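Long-range contacts in NAD dependent epimerase/dehydratase family (uncultured archaeon MedDCM-OCT-S05-C57, PDB 5Y1F), which binds NAD(+) and probably catalyses the NAD-dependent oxidation of L-threonine at its 3-position: residues Thr33-Ala38 and Asp231-Thr236; Asn123-Cys128 and Glu238-Pro243; Gly136-Lys141 and Glu149-Thr154; Asp177-Arg182 and Ala242-Leu247; Ser251-Ser256 and Arg301-Trp306. All coordinates share one frame; numbering follows the deposited sequence.

Contact 1: residues Thr33-Ala38 and Asp231-Thr236; sequences TELVLA and DAIRAT
In the Rossmann-type domain of this NAD-dependent epimerase/dehydratase family member, helix 30-43, which follows the first strand, packs against helix 229-241 through L35, A38 and I233. The axes of the two short segments come within 10.1 Å at an angle of 50°, a separation that small and branched aliphatic groups can bridge. I233 does most of the bridging, and its two branches go to different places. Its CG2 meets the methyl of A38, CB to CG2 3.6 Å, while CD1 rests against the backbone and base of L35, 3.7 Å from L35 N and 3.8 Å from L35 CB. This split follows from the first torsion: CG1 stands anti to the carbonyl carbon (chi1 -63°), CG2 anti to the backbone N. At the next turn T236 adds a long apolar contact, its CG2 4.4 Å from L35 CD1. The hydroxyl of T236 is occupied on its own helix, OG1 donating to A232 O over 2.8 Å, and also bonds to the Y183 hydroxyl. I233 also lies close to I31, an NAD(+)-binding residue. Y87 of strand 83-88 touches both L35 and T236, while A232, A235 and T236 pack on strand 178-187, placing the helix pair against the sheet.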
# COMPACT_ATOMS: atom_id res chain seq x y z
N THR A 33 7.14 3.25 6.49
CA THR A 33 7.36 3.99 7.74
C THR A 33 6.77 3.24 8.93
O THR A 33 7.37 3.17 10.02
CB THR A 33 6.78 5.43 7.60
OG1 THR A 33 7.60 6.17 6.66
CG2 THR A 33 6.77 6.18 8.96
N GLU A 34 5.61 2.66 8.73
CA GLU A 34 4.90 1.96 9.79
C GLU A 34 5.17 0.48 9.80
O GLU A 34 5.20 -0.14 10.88
CB GLU A 34 3.43 2.28 9.72
CG GLU A 34 3.26 3.83 9.77
CD GLU A 34 1.95 4.32 10.27
OE1 GLU A 34 1.42 5.26 9.69
OE2 GLU A 34 1.49 3.82 11.31
N LEU A 35 5.38 -0.13 8.63
CA LEU A 35 5.66 -1.54 8.59
C LEU A 35 7.00 -1.92 9.20
O LEU A 35 7.09 -2.92 9.92
CB LEU A 35 5.66 -2.06 7.16
CG LEU A 35 5.82 -3.57 7.01
CD1 LEU A 35 4.68 -4.34 7.60
CD2 LEU A 35 5.99 -3.92 5.54
N VAL A 36 8.02 -1.09 9.00
CA VAL A 36 9.31 -1.34 9.64
C VAL A 36 9.16 -1.42 11.15
O VAL A 36 9.67 -2.38 11.78
CB VAL A 36 10.35 -0.30 9.23
CG1 VAL A 36 11.58 -0.41 10.09
CG2 VAL A 36 10.70 -0.45 7.77
N LEU A 37 8.43 -0.48 11.75
CA LEU A 37 8.19 -0.52 13.18
C LEU A 37 7.46 -1.77 13.59
O LEU A 37 7.86 -2.42 14.60
CB LEU A 37 7.39 0.71 13.62
CG LEU A 37 7.02 0.77 15.12
CD1 LEU A 37 8.26 0.68 16.00
CD2 LEU A 37 6.18 2.00 15.43
N ALA A 38 6.40 -2.14 12.90
CA ALA A 38 5.64 -3.30 13.28
C ALA A 38 6.51 -4.56 13.20
O ALA A 38 6.39 -5.45 14.05
CB ALA A 38 4.41 -3.43 12.41
N ASP A 231 -4.90 -1.02 10.27
CA ASP A 231 -5.54 -2.19 9.67
C ASP A 231 -4.72 -2.79 8.52
O ASP A 231 -4.62 -4.01 8.41
CB ASP A 231 -6.96 -1.81 9.20
CG ASP A 231 -8.00 -1.88 10.27
OD1 ASP A 231 -9.05 -1.22 10.10
OD2 ASP A 231 -7.84 -2.64 11.26
N ALA A 232 -4.21 -1.93 7.61
CA ALA A 232 -3.46 -2.44 6.51
C ALA A 232 -2.19 -3.17 6.96
O ALA A 232 -1.82 -4.19 6.37
CB ALA A 232 -3.16 -1.34 5.52
N ILE A 233 -1.52 -2.63 7.95
CA ILE A 233 -0.29 -3.26 8.48
C ILE A 233 -0.61 -4.59 9.15
O ILE A 233 0.05 -5.63 8.89
CB ILE A 233 0.41 -2.32 9.45
CG1 ILE A 233 0.86 -1.05 8.73
CG2 ILE A 233 1.57 -3.05 10.18
CD1 ILE A 233 1.96 -1.19 7.73
N ARG A 234 -1.68 -4.62 9.93
CA ARG A 234 -2.08 -5.86 10.58
C ARG A 234 -2.46 -6.89 9.53
O ARG A 234 -2.09 -8.07 9.66
CB ARG A 234 -3.21 -5.60 11.54
CG ARG A 234 -3.60 -6.84 12.32
CD ARG A 234 -4.59 -6.55 13.43
NE ARG A 234 -5.77 -5.80 13.02
CZ ARG A 234 -6.81 -6.30 12.37
NH1 ARG A 234 -6.95 -7.62 12.21
NH2 ARG A 234 -7.70 -5.47 11.88
N ALA A 235 -3.19 -6.50 8.49
CA ALA A 235 -3.57 -7.40 7.45
C ALA A 235 -2.35 -8.02 6.80
O ALA A 235 -2.31 -9.24 6.52
CB ALA A 235 -4.42 -6.69 6.39
N THR A 236 -1.35 -7.20 6.57
CA THR A 236 -0.12 -7.63 5.91
C THR A 236 0.57 -8.72 6.74
O THR A 236 0.98 -9.76 6.22
CB THR A 236 0.79 -6.42 5.70
OG1 THR A 236 0.09 -5.46 4.85
CG2 THR A 236 2.08 -6.81 5.03

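Contact 2: residues Asn123-Cys128 and Glu238-Pro243; sequences NQKLFC and ELMDAP
M240 meets F127 and K125 together, its sulfur lying by the strand. In one of its two deposited conformers, K125 NZ donates a 2.8 Å hydrogen bond to M240 O, in the carbonyl plane and on a lone pair; the lysine reaches that oxygen along a chain bent at chi2, chi3 and chi4. M240 SD sits 3.7 Å from F127 CB and 3.6 Å from L126 O. Measured to the ring centroid of F127, the same sulfur is 5.3 Å away and 75° off the normal, an oblique Met-aromatic contact. M240 curls to this position because CG lies anti to the carbonyl carbon (chi1 -72°) and the chain folds again at chi2 and chi3. In the Rossmann-type fold this joins the start of the parallel strand 125-131 to the last turn of helix 229-241. L239, one residue back on that turn, brings CD2 to the edge of the F127 ring, near its plane, 4.3 Å from CE1. Farther out, backbone bonds from F127 and K125 to V86 and from L126 to R179 hold the strand between its neighbours. Y87 touches M240, Y183 touches F127, and I181 and L247 pack on L239; on the other side of the strand, L126 faces V115, L116 and A119 of helix 101-122.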
# COMPACT_ATOMS: atom_id res chain seq x y z
N ASN A 123 15.81 -18.63 -2.21
CA ASN A 123 14.72 -19.33 -1.56
C ASN A 123 13.99 -18.46 -0.52
O ASN A 123 13.79 -18.85 0.64
CB ASN A 123 15.26 -20.60 -0.89
CG ASN A 123 14.16 -21.50 -0.41
OD1 ASN A 123 13.08 -21.55 -0.99
ND2 ASN A 123 14.42 -22.20 0.70
N GLN A 124 13.57 -17.27 -0.95
CA GLN A 124 12.97 -16.29 -0.06
C GLN A 124 11.46 -16.38 -0.07
O GLN A 124 10.84 -16.72 -1.09
CB GLN A 124 13.38 -14.87 -0.39
CG GLN A 124 14.89 -14.68 -0.33
CD GLN A 124 15.31 -13.30 -0.73
OE1 GLN A 124 16.23 -12.69 -0.12
NE2 GLN A 124 14.74 -12.82 -1.77
N LYS A 125 10.88 -15.93 1.02
CA LYS A 125 9.42 -15.64 1.09
C LYS A 125 9.22 -14.15 0.83
O LYS A 125 10.13 -13.35 1.09
CB LYS A 125 8.90 -16.01 2.46
CG LYS A 125 7.45 -16.42 2.44
CD LYS A 125 6.65 -15.27 2.96
CE LYS A 125 6.46 -15.44 4.44
NZ LYS A 125 5.05 -15.78 4.61
N LEU A 126 8.07 -13.79 0.24
CA LEU A 126 7.85 -12.43 -0.27
C LEU A 126 6.46 -11.92 0.08
O LEU A 126 5.48 -12.69 0.08
CB LEU A 126 7.96 -12.37 -1.77
CG LEU A 126 9.33 -12.65 -2.39
CD1 LEU A 126 9.20 -12.63 -3.91
CD2 LEU A 126 10.44 -11.74 -1.92
N PHE A 127 6.41 -10.62 0.32
CA PHE A 127 5.16 -9.86 0.29
C PHE A 127 5.30 -8.83 -0.81
O PHE A 127 6.20 -7.99 -0.75
CB PHE A 127 4.87 -9.17 1.63
CG PHE A 127 3.58 -8.38 1.61
CD1 PHE A 127 2.35 -9.00 1.67
CD2 PHE A 127 3.61 -7.02 1.46
CE1 PHE A 127 1.19 -8.27 1.57
CE2 PHE A 127 2.45 -6.28 1.38
CZ PHE A 127 1.25 -6.92 1.44
N CYS A 128 4.41 -8.87 -1.83
CA CYS A 128 4.48 -7.97 -2.98
C CYS A 128 3.07 -7.46 -3.21
O CYS A 128 2.25 -8.18 -3.79
CB CYS A 128 4.99 -8.67 -4.23
SG CYS A 128 6.66 -9.32 -4.06
N GLU A 238 -0.79 -10.55 9.22
CA GLU A 238 -1.63 -11.72 9.35
C GLU A 238 -1.56 -12.59 8.10
O GLU A 238 -1.45 -13.84 8.19
CB GLU A 238 -3.08 -11.34 9.62
CG GLU A 238 -3.30 -10.83 11.02
CD GLU A 238 -4.72 -10.41 11.28
OE1 GLU A 238 -5.57 -10.49 10.38
OE2 GLU A 238 -4.96 -9.87 12.38
N LEU A 239 -1.61 -11.98 6.92
CA LEU A 239 -1.50 -12.76 5.70
C LEU A 239 -0.15 -13.48 5.65
O LEU A 239 -0.08 -14.66 5.33
CB LEU A 239 -1.65 -11.85 4.47
CG LEU A 239 -1.36 -12.53 3.12
CD1 LEU A 239 -2.20 -13.78 2.93
CD2 LEU A 239 -1.62 -11.51 1.99
N MET A 240 0.91 -12.78 5.99
CA MET A 240 2.23 -13.41 5.96
C MET A 240 2.39 -14.54 6.95
O MET A 240 3.19 -15.46 6.69
CB MET A 240 3.30 -12.35 6.14
CG MET A 240 3.47 -11.47 4.89
SD MET A 240 4.13 -12.32 3.45
CE MET A 240 5.88 -12.32 3.81
N ASP A 241 1.67 -14.49 8.06
CA ASP A 241 1.75 -15.55 9.06
C ASP A 241 0.85 -16.70 8.80
O ASP A 241 1.02 -17.74 9.48
CB ASP A 241 1.33 -15.02 10.42
CG ASP A 241 2.40 -14.26 11.09
OD1 ASP A 241 3.56 -14.36 10.67
OD2 ASP A 241 2.05 -13.54 12.05
N ALA A 242 -0.09 -16.64 7.87
CA ALA A 242 -1.01 -17.73 7.65
C ALA A 242 -0.27 -18.98 7.17
O ALA A 242 0.67 -18.90 6.41
CB ALA A 242 -2.05 -17.33 6.65
N PRO A 243 -0.80 -20.17 7.48
CA PRO A 243 -0.22 -21.35 6.84
C PRO A 243 -0.46 -21.29 5.36
O PRO A 243 -1.57 -21.02 4.90
CB PRO A 243 -0.95 -22.53 7.48
CG PRO A 243 -1.83 -21.98 8.55
CD PRO A 243 -1.89 -20.49 8.43

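Contact 3: residues Gly136-Lys141 and Glu149-Thr154; sequences GPDVPK and ELNPKT
G136 begins a type I beta turn, G136 to V139, that packs against the extended run E149-P152 in the loop region between strand 125-131 and helix 155-174. The close part is at G136 and V139. G136 CA lies 3.6 Å from N151 O, so backbone meets backbone directly there. V139 CG1 comes within 3.3 Å of E149 O, directed there with CG1 anti to the carbonyl carbon (chi1 -56°). The exposed side is looser: P137 CD merely touches K153 CG at 3.7 Å, and D138 crosses N151 at about a right angle, their carboxylate and amide planes 56° apart. Two waters mediate the polar contact. The first accepts from the backbone N of both G136 and N151 and donates to E149 O and D138 OD1, so four bonds fix it between the segments. T154 N-caps helix 155-174, which carries the NAD(+)-binding Y156 and K160. The second water donates to D138 OD1 at 2.8 Å and to N151 O at 2.7 Å.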
# COMPACT_ATOMS: atom_id res chain seq x y z
N GLY A 136 -11.00 -1.87 -13.55
CA GLY A 136 -11.55 -0.80 -14.38
C GLY A 136 -13.05 -0.82 -14.42
O GLY A 136 -13.68 -1.63 -13.78
N PRO A 137 -13.67 0.12 -15.18
CA PRO A 137 -15.11 0.31 -15.09
C PRO A 137 -15.93 -0.75 -15.82
O PRO A 137 -17.15 -0.64 -15.85
CB PRO A 137 -15.35 1.66 -15.76
CG PRO A 137 -14.11 2.02 -16.42
CD PRO A 137 -12.99 1.22 -15.88
N ASP A 138 -15.31 -1.74 -16.39
CA ASP A 138 -16.00 -2.85 -17.09
C ASP A 138 -16.44 -3.90 -16.10
O ASP A 138 -17.21 -4.83 -16.47
CB ASP A 138 -15.03 -3.50 -18.11
CG ASP A 138 -13.80 -4.10 -17.49
OD1 ASP A 138 -13.08 -3.38 -16.77
OD2 ASP A 138 -13.46 -5.29 -17.82
N VAL A 139 -16.05 -3.80 -14.84
CA VAL A 139 -16.49 -4.75 -13.83
C VAL A 139 -17.24 -3.97 -12.75
O VAL A 139 -17.22 -2.73 -12.75
CB VAL A 139 -15.30 -5.58 -13.29
CG1 VAL A 139 -14.56 -6.29 -14.41
CG2 VAL A 139 -14.35 -4.73 -12.44
N PRO A 140 -17.89 -4.65 -11.81
CA PRO A 140 -18.74 -3.94 -10.87
C PRO A 140 -17.98 -2.87 -10.10
O PRO A 140 -16.83 -3.11 -9.68
CB PRO A 140 -19.24 -5.05 -9.93
CG PRO A 140 -19.25 -6.26 -10.81
CD PRO A 140 -18.03 -6.12 -11.68
N LYS A 141 -18.64 -1.75 -9.85
CA LYS A 141 -18.09 -0.71 -9.00
C LYS A 141 -18.33 -1.01 -7.53
O LYS A 141 -17.59 -0.58 -6.64
CB LYS A 141 -18.77 0.63 -9.29
CG LYS A 141 -18.69 1.17 -10.71
CD LYS A 141 -17.34 1.79 -10.88
CE LYS A 141 -17.31 2.97 -11.83
NZ LYS A 141 -15.98 3.62 -11.63
N GLU A 149 -12.46 -9.75 -14.51
CA GLU A 149 -11.45 -9.31 -15.48
C GLU A 149 -10.75 -8.03 -15.00
O GLU A 149 -11.40 -7.17 -14.40
CB GLU A 149 -12.08 -9.03 -16.85
CG GLU A 149 -12.55 -10.28 -17.58
CD GLU A 149 -11.42 -11.26 -17.91
OE1 GLU A 149 -11.26 -12.28 -17.20
OE2 GLU A 149 -10.65 -10.99 -18.87
N LEU A 150 -9.47 -7.94 -15.31
CA LEU A 150 -8.64 -6.82 -14.88
C LEU A 150 -8.22 -5.98 -16.08
O LEU A 150 -7.27 -6.32 -16.80
CB LEU A 150 -7.43 -7.33 -14.12
CG LEU A 150 -7.73 -8.28 -12.97
CD1 LEU A 150 -6.45 -8.79 -12.35
CD2 LEU A 150 -8.64 -7.69 -11.91
N ASN A 151 -8.97 -4.92 -16.31
CA ASN A 151 -8.72 -4.02 -17.43
C ASN A 151 -8.58 -2.59 -16.95
O ASN A 151 -9.42 -1.72 -17.16
CB ASN A 151 -9.87 -4.12 -18.46
CG ASN A 151 -9.95 -5.52 -19.07
OD1 ASN A 151 -10.96 -6.22 -18.90
ND2 ASN A 151 -8.93 -5.90 -19.76
N PRO A 152 -7.52 -2.33 -16.22
CA PRO A 152 -7.32 -1.02 -15.64
C PRO A 152 -7.13 0.06 -16.67
O PRO A 152 -6.55 -0.19 -17.74
CB PRO A 152 -6.03 -1.19 -14.82
CG PRO A 152 -5.34 -2.30 -15.42
CD PRO A 152 -6.43 -3.24 -15.86
N LYS A 153 -7.49 1.27 -16.27
CA LYS A 153 -7.36 2.45 -17.12
C LYS A 153 -6.22 3.35 -16.69
O LYS A 153 -6.22 4.56 -17.05
CB LYS A 153 -8.67 3.26 -17.05
CG LYS A 153 -9.90 2.53 -17.55
CD LYS A 153 -9.73 2.09 -18.98
CE LYS A 153 -11.05 1.62 -19.59
NZ LYS A 153 -11.36 2.31 -20.87
N THR A 154 -5.25 2.85 -15.96
CA THR A 154 -4.04 3.59 -15.66
C THR A 154 -2.84 2.76 -15.96
O THR A 154 -2.87 1.53 -15.87
CB THR A 154 -3.99 4.04 -14.18
OG1 THR A 154 -3.94 2.89 -13.28
CG2 THR A 154 -5.21 4.86 -13.84
O HOH W 1 -11.37 -4.40 -14.88
O HOH W 2 -11.92 -1.24 -18.08

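Contact 4: residues Asp177-Arg182 and Ala242-Leu247; sequences DVRGIR and APLDSL
A242 O accepts the guanidinium of R179 twice: NH1 donates over 2.8 Å with an N-H...O angle of 161°, and NH2 adds a weak bond of 3.4 Å. The carbonyl lies near the guanidinium plane, while the NH1 donor is tilted 20° from the carbonyl plane. The other edge of the group belongs to D177, gripped side-on: NE reaches OD1 and NH2 reaches OD2, both at 2.9 Å, in a salt bridge that holds the guanidinium against rotation. R179 is extended from CG to NE, which carries its head from strand 178-187 of the Rossmann-type sheet to the loop that follows helix 229-241. NH1 also donates to L239 O, near the C-terminal end of that helix. L247 lies over one face of the guanidinium, its CD1 3.6 Å from R179 NE and offset toward the rim. L244 fills the neighbouring side, with CB 3.6 Å from R179 NH2 and CD1 3.7 Å from D177 OD1. On the loop's far side, A242 and L247 pack on W304 of helix 298-304.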
# COMPACT_ATOMS: atom_id res chain seq x y z
N ASP A 177 6.93 -18.72 -2.35
CA ASP A 177 5.79 -18.32 -1.51
C ASP A 177 5.74 -16.79 -1.43
O ASP A 177 6.37 -16.17 -0.58
CB ASP A 177 5.92 -18.95 -0.12
CG ASP A 177 4.78 -18.63 0.78
OD1 ASP A 177 3.85 -17.91 0.35
OD2 ASP A 177 4.70 -19.24 1.85
N VAL A 178 5.08 -16.24 -2.44
CA VAL A 178 4.85 -14.80 -2.56
C VAL A 178 3.37 -14.52 -2.29
O VAL A 178 2.49 -15.22 -2.84
CB VAL A 178 5.29 -14.27 -3.93
CG1 VAL A 178 4.71 -15.06 -5.08
CG2 VAL A 178 4.93 -12.80 -4.09
N ARG A 179 3.11 -13.55 -1.42
CA ARG A 179 1.75 -13.17 -1.02
C ARG A 179 1.60 -11.69 -1.24
O ARG A 179 2.57 -10.92 -1.21
CB ARG A 179 1.54 -13.53 0.45
CG ARG A 179 1.78 -14.99 0.71
CD ARG A 179 1.76 -15.33 2.17
NE ARG A 179 2.21 -16.72 2.38
CZ ARG A 179 1.99 -17.43 3.50
NH1 ARG A 179 1.29 -16.95 4.50
NH2 ARG A 179 2.49 -18.68 3.57
N GLY A 180 0.36 -11.27 -1.47
CA GLY A 180 0.08 -9.87 -1.68
C GLY A 180 -1.38 -9.53 -1.48
O GLY A 180 -2.26 -10.40 -1.45
N ILE A 181 -1.62 -8.23 -1.31
CA ILE A 181 -2.93 -7.66 -1.05
C ILE A 181 -3.15 -6.57 -2.07
O ILE A 181 -2.23 -5.74 -2.33
CB ILE A 181 -3.00 -7.09 0.36
CG1 ILE A 181 -2.92 -8.21 1.40
CG2 ILE A 181 -4.26 -6.27 0.56
CD1 ILE A 181 -2.66 -7.74 2.81
N ARG A 182 -4.38 -6.50 -2.59
CA ARG A 182 -4.82 -5.32 -3.37
C ARG A 182 -5.22 -4.22 -2.40
O ARG A 182 -6.38 -4.08 -2.06
CB ARG A 182 -6.00 -5.70 -4.25
CG ARG A 182 -5.66 -6.63 -5.38
CD ARG A 182 -6.87 -7.24 -6.01
NE ARG A 182 -6.53 -8.03 -7.17
CZ ARG A 182 -7.34 -8.92 -7.74
NH1 ARG A 182 -8.56 -9.17 -7.23
NH2 ARG A 182 -6.95 -9.56 -8.83
N ALA A 242 -0.09 -16.64 7.87
CA ALA A 242 -1.01 -17.73 7.65
C ALA A 242 -0.27 -18.98 7.17
O ALA A 242 0.67 -18.90 6.41
CB ALA A 242 -2.05 -17.33 6.65
N PRO A 243 -0.80 -20.17 7.48
CA PRO A 243 -0.22 -21.35 6.84
C PRO A 243 -0.46 -21.29 5.36
O PRO A 243 -1.57 -21.02 4.90
CB PRO A 243 -0.95 -22.53 7.48
CG PRO A 243 -1.83 -21.98 8.55
CD PRO A 243 -1.89 -20.49 8.43
N LEU A 244 0.55 -21.66 4.58
CA LEU A 244 0.42 -21.57 3.15
C LEU A 244 -0.76 -22.38 2.63
O LEU A 244 -1.45 -21.95 1.70
CB LEU A 244 1.71 -22.05 2.48
CG LEU A 244 1.73 -22.08 0.96
CD1 LEU A 244 1.44 -20.71 0.36
CD2 LEU A 244 3.10 -22.63 0.53
N ASP A 245 -0.98 -23.58 3.17
CA ASP A 245 -2.04 -24.43 2.67
C ASP A 245 -3.43 -23.86 2.86
O ASP A 245 -4.37 -24.31 2.17
CB ASP A 245 -1.96 -25.87 3.21
CG ASP A 245 -2.49 -26.00 4.60
OD1 ASP A 245 -3.11 -27.05 4.89
OD2 ASP A 245 -2.31 -25.08 5.42
N SER A 246 -3.58 -22.87 3.73
CA SER A 246 -4.89 -22.25 3.93
C SER A 246 -5.24 -21.21 2.85
O SER A 246 -6.37 -20.77 2.75
CB SER A 246 -4.99 -21.61 5.31
OG SER A 246 -5.06 -22.60 6.34
N LEU A 247 -4.26 -20.82 2.05
CA LEU A 247 -4.47 -19.74 1.06
C LEU A 247 -4.98 -20.25 -0.26
O LEU A 247 -4.35 -21.07 -0.92
CB LEU A 247 -3.16 -18.98 0.86
CG LEU A 247 -2.54 -18.40 2.13
CD1 LEU A 247 -1.24 -17.66 1.80
CD2 LEU A 247 -3.50 -17.51 2.90

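Contact 5: residues Ser251-Ser256 and Arg301-Trp306; sequences SNYNLS and RKDWGW
L255 is the apolar centre: its CD1 sits over one face of the W306 indole, 3.4 Å from the centroid of the five-membered ring and 5° off the normal, a CH-pi contact. The same methyl also touches W304, CD1 to CH2 3.7 Å, approaching that ring obliquely. L255 extends its branch there with CG anti to the backbone N (chi1 -160°). Next outward is Y253, whose face receives the edge of W304 in a T-shaped (edge-to-face) pair: centroids 4.4 Å apart, planes at 87°, NE1 over the middle of the tyrosine ring. Beyond the rings lie two hydrogen bonds. Y253 OH donates to D303 OD2 over 2.6 Å, using the anti lone pair, and W306 NE1 donates to S256 O, 3.2 Å, within both the ring and carbonyl planes. The contact joins the region around strand 253-254, a neighbour of strand 178-187 in the Rossmann-type sheet, to the end of helix 298-304. D303 OD2 also accepts from N248 N. The bonds of Y253 OH to D303 OD2 and Y249 N probably hold the hydroxyl end of the ring in place, while the W304 edge packed on its face resists turning.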
# COMPACT_ATOMS: atom_id res chain seq x y z
N SER A 251 -0.95 -13.66 -4.72
CA SER A 251 -0.44 -12.30 -4.92
C SER A 251 -1.46 -11.18 -4.77
O SER A 251 -1.10 -10.01 -4.74
CB SER A 251 0.11 -12.15 -6.34
OG SER A 251 -0.94 -12.17 -7.30
N ASN A 252 -2.73 -11.51 -4.65
CA ASN A 252 -3.76 -10.56 -5.01
C ASN A 252 -5.06 -10.62 -4.22
O ASN A 252 -6.11 -10.36 -4.76
CB ASN A 252 -4.07 -10.72 -6.49
CG ASN A 252 -4.59 -12.09 -6.84
OD1 ASN A 252 -4.72 -12.99 -5.99
ND2 ASN A 252 -4.80 -12.29 -8.16
N TYR A 253 -4.98 -10.80 -2.92
CA TYR A 253 -6.21 -10.73 -2.11
C TYR A 253 -6.88 -9.39 -2.18
O TYR A 253 -6.29 -8.38 -1.78
CB TYR A 253 -5.93 -11.05 -0.66
CG TYR A 253 -5.90 -12.55 -0.35
CD1 TYR A 253 -7.09 -13.25 -0.12
CD2 TYR A 253 -4.71 -13.26 -0.28
CE1 TYR A 253 -7.10 -14.61 0.12
CE2 TYR A 253 -4.73 -14.60 0.03
CZ TYR A 253 -5.91 -15.27 0.16
OH TYR A 253 -5.89 -16.65 0.45
N ASN A 254 -8.18 -9.38 -2.50
CA ASN A 254 -9.00 -8.22 -2.20
C ASN A 254 -9.01 -7.97 -0.71
O ASN A 254 -8.95 -8.92 0.09
CB ASN A 254 -10.44 -8.45 -2.64
CG ASN A 254 -10.68 -8.23 -4.11
OD1 ASN A 254 -9.75 -7.97 -4.91
ND2 ASN A 254 -11.95 -8.35 -4.52
N LEU A 255 -9.13 -6.72 -0.29
CA LEU A 255 -9.10 -6.34 1.12
C LEU A 255 -9.92 -5.09 1.31
O LEU A 255 -9.71 -4.10 0.61
CB LEU A 255 -7.67 -6.12 1.59
CG LEU A 255 -7.53 -6.22 3.12
CD1 LEU A 255 -7.49 -7.67 3.58
CD2 LEU A 255 -6.32 -5.44 3.63
N SER A 256 -10.83 -5.12 2.28
CA SER A 256 -11.80 -4.08 2.50
C SER A 256 -11.82 -3.56 3.93
O SER A 256 -11.57 -4.30 4.90
CB SER A 256 -13.17 -4.58 2.14
OG SER A 256 -14.21 -3.64 2.21
N ARG A 301 -11.29 -12.78 4.32
CA ARG A 301 -12.03 -13.02 5.60
C ARG A 301 -12.14 -14.50 5.84
O ARG A 301 -12.04 -14.94 7.02
CB ARG A 301 -13.39 -12.33 5.52
CG ARG A 301 -13.35 -10.81 5.42
CD ARG A 301 -14.72 -10.22 5.29
NE ARG A 301 -14.67 -8.77 5.14
CZ ARG A 301 -14.80 -7.88 6.12
NH1 ARG A 301 -15.08 -8.23 7.35
NH2 ARG A 301 -14.60 -6.59 5.83
N LYS A 302 -12.33 -15.28 4.79
CA LYS A 302 -12.53 -16.75 4.90
C LYS A 302 -11.20 -17.47 5.10
O LYS A 302 -11.04 -18.28 6.01
CB LYS A 302 -13.20 -17.25 3.64
CG LYS A 302 -13.53 -18.73 3.73
CD LYS A 302 -14.09 -19.21 2.43
CE LYS A 302 -14.69 -20.59 2.57
NZ LYS A 302 -15.00 -21.14 1.24
N ASP A 303 -10.19 -17.17 4.29
CA ASP A 303 -8.98 -17.99 4.25
C ASP A 303 -8.09 -17.70 5.41
O ASP A 303 -7.48 -18.64 5.94
CB ASP A 303 -8.16 -17.68 2.99
CG ASP A 303 -8.76 -18.19 1.69
OD1 ASP A 303 -9.85 -18.79 1.67
OD2 ASP A 303 -8.14 -17.94 0.61
N TRP A 304 -7.92 -16.45 5.81
CA TRP A 304 -6.97 -16.10 6.83
C TRP A 304 -7.50 -15.16 7.89
O TRP A 304 -6.75 -14.53 8.63
CB TRP A 304 -5.65 -15.63 6.21
CG TRP A 304 -5.70 -14.55 5.16
CD1 TRP A 304 -5.83 -14.71 3.84
CD2 TRP A 304 -5.59 -13.14 5.38
NE1 TRP A 304 -5.83 -13.49 3.20
CE2 TRP A 304 -5.72 -12.52 4.13
CE3 TRP A 304 -5.46 -12.35 6.52
CZ2 TRP A 304 -5.58 -11.15 3.98
CZ3 TRP A 304 -5.38 -10.98 6.36
CH2 TRP A 304 -5.44 -10.40 5.11
N GLY A 305 -8.82 -15.11 8.05
CA GLY A 305 -9.38 -14.49 9.22
C GLY A 305 -9.37 -12.97 9.25
O GLY A 305 -9.48 -12.36 10.30
N TRP A 306 -9.30 -12.36 8.07
CA TRP A 306 -9.27 -10.89 8.03
C TRP A 306 -10.55 -10.29 8.61
O TRP A 306 -11.66 -10.71 8.25
CB TRP A 306 -9.14 -10.40 6.60
CG TRP A 306 -9.30 -8.91 6.48
CD1 TRP A 306 -10.25 -8.27 5.71
CD2 TRP A 306 -8.56 -7.88 7.15
NE1 TRP A 306 -10.11 -6.93 5.86
CE2 TRP A 306 -9.10 -6.67 6.75
CE3 TRP A 306 -7.51 -7.89 8.08
CZ2 TRP A 306 -8.61 -5.44 7.26
CZ3 TRP A 306 -7.05 -6.69 8.60
CH2 TRP A 306 -7.60 -5.51 8.17

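In the fold
From the N terminus, contact 1 opens first, on helix 30-43, and closes on helix 229-241. Contact 2 opens on strand 125-131 inside that loop and ends farther along the same helix, so the two cross; T236 packs on F127 between them. Contact 3 is a short loop closure of residues 136-154 nested within both, ahead of helix 155-174. Contact 4 runs from strand 178-187 to residues 242-247, crossing contact 1 and sharing A242 and P243 with contact 2. Contact 5 follows in series, tying strand 253-254 to helix 298-304; it meets contact 4 through the strand pairing of R182 with Y253, and contact 1 where W306 packs on A235.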